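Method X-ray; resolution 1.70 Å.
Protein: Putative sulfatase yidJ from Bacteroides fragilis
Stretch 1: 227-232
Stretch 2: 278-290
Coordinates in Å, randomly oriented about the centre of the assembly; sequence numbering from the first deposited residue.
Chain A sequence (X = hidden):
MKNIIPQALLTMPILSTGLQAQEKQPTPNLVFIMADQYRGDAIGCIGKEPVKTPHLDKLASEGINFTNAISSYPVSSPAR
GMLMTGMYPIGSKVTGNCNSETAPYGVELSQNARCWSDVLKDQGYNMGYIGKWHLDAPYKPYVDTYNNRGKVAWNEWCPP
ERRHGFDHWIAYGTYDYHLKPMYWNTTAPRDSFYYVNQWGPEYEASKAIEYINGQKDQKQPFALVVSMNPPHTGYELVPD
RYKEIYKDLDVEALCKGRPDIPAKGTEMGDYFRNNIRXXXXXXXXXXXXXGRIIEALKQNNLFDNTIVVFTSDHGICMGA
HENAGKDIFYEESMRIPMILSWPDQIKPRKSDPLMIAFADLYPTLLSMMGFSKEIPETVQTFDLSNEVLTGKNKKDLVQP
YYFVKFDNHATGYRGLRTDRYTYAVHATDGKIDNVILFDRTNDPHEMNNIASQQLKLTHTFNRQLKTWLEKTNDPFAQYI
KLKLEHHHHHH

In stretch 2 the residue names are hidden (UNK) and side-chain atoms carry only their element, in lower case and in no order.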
# COMPACT_ATOMS: atom_id res chain seq x y z
N SER A 227 -10.85 13.26 16.44
CA SER A 227 -9.49 12.89 16.09
C SER A 227 -9.44 12.19 14.73
O SER A 227 -9.65 10.98 14.63
CB SER A 227 -8.93 11.97 17.18
OG SER A 227 -7.60 11.57 16.91
N MSE A 228 -9.14 12.96 13.68
CA MSE A 228 -9.08 12.42 12.32
C MSE A 228 -7.72 11.83 12.00
O MSE A 228 -6.70 12.30 12.49
CB MSE A 228 -9.43 13.52 11.32
CG MSE A 228 -10.83 14.09 11.51
SE MSE A 228 -11.14 15.61 10.35
CE MSE A 228 -13.02 15.90 10.74
N ASN A 229 -7.71 10.81 11.15
CA ASN A 229 -6.47 10.13 10.77
C ASN A 229 -5.72 10.84 9.65
O ASN A 229 -4.55 11.18 9.80
CB ASN A 229 -6.77 8.67 10.41
CG ASN A 229 -5.58 7.76 10.69
OD1 ASN A 229 -4.44 8.10 10.38
ND2 ASN A 229 -5.85 6.60 11.28
N PRO A 230 -6.37 11.07 8.49
CA PRO A 230 -5.62 11.77 7.43
C PRO A 230 -5.22 13.13 8.01
O PRO A 230 -5.92 13.65 8.88
CB PRO A 230 -6.66 11.92 6.31
CG PRO A 230 -7.59 10.75 6.54
CD PRO A 230 -7.73 10.72 8.04
N PRO A 231 -4.13 13.74 7.52
CA PRO A 231 -3.23 13.33 6.44
C PRO A 231 -2.16 12.28 6.78
O PRO A 231 -1.11 12.25 6.14
CB PRO A 231 -2.62 14.65 5.99
CG PRO A 231 -2.48 15.38 7.28
CD PRO A 231 -3.79 15.10 7.99
N HIS A 232 -2.42 11.45 7.78
CA HIS A 232 -1.48 10.39 8.14
C HIS A 232 -1.48 9.40 6.97
O HIS A 232 -2.44 9.35 6.20
CB HIS A 232 -1.92 9.71 9.43
CG HIS A 232 -1.05 8.56 9.86
ND1 HIS A 232 -1.26 7.27 9.43
CD2 HIS A 232 0.01 8.52 10.69
CE1 HIS A 232 -0.37 6.47 9.99
NE2 HIS A 232 0.42 7.20 10.76
N UNK A 278 -0.87 14.04 -2.88
CA UNK A 278 -1.89 13.34 -2.11
C UNK A 278 -1.93 13.82 -0.67
O UNK A 278 -2.98 13.77 -0.02
c UNK A 278 -1.68 11.82 -2.19
c UNK A 278 -2.20 11.24 -3.50
n UNK A 278 -3.11 11.96 -4.14
o UNK A 278 -1.80 10.15 -3.91
N UNK A 279 -0.79 14.29 -0.16
CA UNK A 279 -0.75 14.82 1.20
C UNK A 279 -1.64 16.06 1.23
O UNK A 279 -2.48 16.23 2.13
o UNK A 279 1.28 16.96 6.99
c UNK A 279 1.22 16.97 3.32
c UNK A 279 0.73 15.22 5.43
c UNK A 279 1.36 17.41 4.64
c UNK A 279 0.68 15.20 1.60
c UNK A 279 0.58 14.79 4.10
c UNK A 279 1.12 16.52 5.69
c UNK A 279 0.83 15.66 3.03
N UNK A 280 -1.48 16.94 0.24
CA UNK A 280 -2.31 18.14 0.18
C UNK A 280 -3.78 17.78 -0.04
O UNK A 280 -4.66 18.43 0.51
c UNK A 280 -0.53 19.82 -0.66
c UNK A 280 -0.02 19.95 0.64
c UNK A 280 1.34 21.15 -1.47
c UNK A 280 0.17 20.43 -1.70
c UNK A 280 1.15 20.67 0.88
c UNK A 280 -1.84 19.09 -0.93
o UNK A 280 2.97 21.98 0.04
c UNK A 280 1.82 21.26 -0.18
N UNK A 281 -4.04 16.74 -0.83
CA UNK A 281 -5.41 16.31 -1.10
C UNK A 281 -6.08 15.92 0.22
O UNK A 281 -7.22 16.29 0.48
c UNK A 281 -5.43 15.12 -2.08
N UNK A 282 -5.35 15.17 1.04
CA UNK A 282 -5.87 14.74 2.34
C UNK A 282 -6.19 15.94 3.20
O UNK A 282 -7.23 15.99 3.84
s UNK A 282 -4.72 12.15 2.44
c UNK A 282 -4.85 13.86 3.06
N UNK A 283 -5.27 16.90 3.23
CA UNK A 283 -5.46 18.10 4.03
C UNK A 283 -6.69 18.88 3.58
O UNK A 283 -7.49 19.31 4.41
c UNK A 283 -3.10 18.36 4.81
c UNK A 283 -4.54 20.40 4.46
c UNK A 283 -4.21 19.00 3.97
c UNK A 283 -1.79 19.12 4.82
N UNK A 284 -6.85 19.06 2.27
CA UNK A 284 -8.01 19.78 1.77
C UNK A 284 -9.29 19.03 2.13
O UNK A 284 -10.30 19.65 2.46
c UNK A 284 -7.89 19.99 0.25
c UNK A 284 -9.17 20.62 -0.31
o UNK A 284 -6.79 20.87 -0.01
N UNK A 285 -9.24 17.70 2.09
CA UNK A 285 -10.40 16.91 2.44
C UNK A 285 -10.70 17.06 3.92
O UNK A 285 -11.86 17.19 4.33
N UNK A 286 -9.66 17.03 4.74
CA UNK A 286 -9.83 17.19 6.18
C UNK A 286 -10.44 18.57 6.42
O UNK A 286 -11.38 18.72 7.20
c UNK A 286 -8.57 17.67 8.31
c UNK A 286 -8.48 17.07 6.92
c UNK A 286 -8.09 15.59 7.03
N UNK A 287 -9.92 19.57 5.72
CA UNK A 287 -10.39 20.95 5.84
C UNK A 287 -11.89 21.06 5.59
O UNK A 287 -12.61 21.71 6.36
c UNK A 287 -9.64 21.83 4.84
c UNK A 287 -10.03 23.30 4.94
o UNK A 287 -10.82 23.76 4.08
o UNK A 287 -9.57 23.98 5.87
N UNK A 288 -12.37 20.42 4.53
CA UNK A 288 -13.79 20.48 4.20
C UNK A 288 -14.65 19.89 5.31
O UNK A 288 -15.72 20.41 5.63
o UNK A 288 -16.26 18.25 0.77
c UNK A 288 -15.53 19.72 2.49
o UNK A 288 -15.38 20.17 0.16
c UNK A 288 -15.74 19.35 1.04
c UNK A 288 -14.06 19.75 2.88
N UNK A 289 -14.18 18.80 5.92
CA UNK A 289 -14.95 18.19 6.99
C UNK A 289 -14.89 19.00 8.28
O UNK A 289 -15.82 18.97 9.08
c UNK A 289 -14.51 16.74 7.17
n UNK A 289 -14.16 15.34 5.22
o UNK A 289 -16.26 15.64 5.98
c UNK A 289 -15.05 15.85 6.07
N UNK A 290 -13.80 19.73 8.48
CA UNK A 290 -13.69 20.59 9.65
C UNK A 290 -14.74 21.69 9.43
O UNK A 290 -15.42 22.11 10.36
c UNK A 290 -12.29 21.24 9.77
c UNK A 290 -12.32 22.36 10.80
c UNK A 290 -11.26 20.18 10.18

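Position 278 carries two carbons, the second bearing one oxygen and one nitrogen, and stays beyond reach of stretch 1: Asn278. Position 279 has one carbon and then a six-carbon ring ending in an oxygen. Its CA-to-CB bond points sideways, yet the ring swings closer, one ring carbon lying 3.4 Å from CB of Pro231. This is Tyr279, the carbon is CE1, and the proline approaches the ring obliquely; its OH is hydrogen-bonded elsewhere in the structure. Position 280 repeats the hydroxylated ring but points away, touching nothing here: Tyr280. At 281 a lone carbon, out of reach, gives Ala281.

Position 282 holds one carbon and one sulfur, and points toward the loop. Its CB lies 3.8 Å from CB of Pro231 and 4.2 Å from CB of Pro230, so a small residue sits beneath both prolines: Cys282. The CA atoms of Cys282 and Pro231 are 5.1 Å apart, the closest backbone approach of the contact. Position 283 has four carbons, forked at the first, with one arm two carbons long. Although it points sideways, the inner carbon of the long arm is 3.9 Å from CG of Pro231. This is Ile283, and that atom is CG1.

Position 284, one carbon carrying an oxygen and a carbon, is out of reach: Thr284. Position 285 has no side-chain atoms: Gly285. Position 286 has three carbons forked at the first and points toward stretch 1. One branch lies 3.4 Å from O of Pro230 and the other 3.9 Å from SE of the selenomethionine Met228. It is Val286, with CG2 against the proline and CG1 against selenium.

Position 287, two carbons with two oxygens on the second, points away: Asp287. Position 288, three carbons with two oxygens on the third, is out of reach: Glu288. Position 289 has two carbons, the second bearing oxygen and nitrogen, and its CB is 4.0 Å from CE of Met228. This is Asn289, whose ND2 makes a weak 3.1 Å hydrogen bond to O of Gly285. Position 290, three carbons forked at the first, points sideways at the margin: Val290.

The contact works by shape, without a hydrogen bond between the stretches. Cys282, Val286 and Asn289 point toward the strand end and loop, following the helical repeat, while Tyr279 and Ile283 reach Pro231 from sideways positions. A cis peptide precedes Pro231, the residue most covered here. The price is O of Pro230, buried without a polar partner in the model.

Stretch 2 (278-290) NYYACITGVDENV
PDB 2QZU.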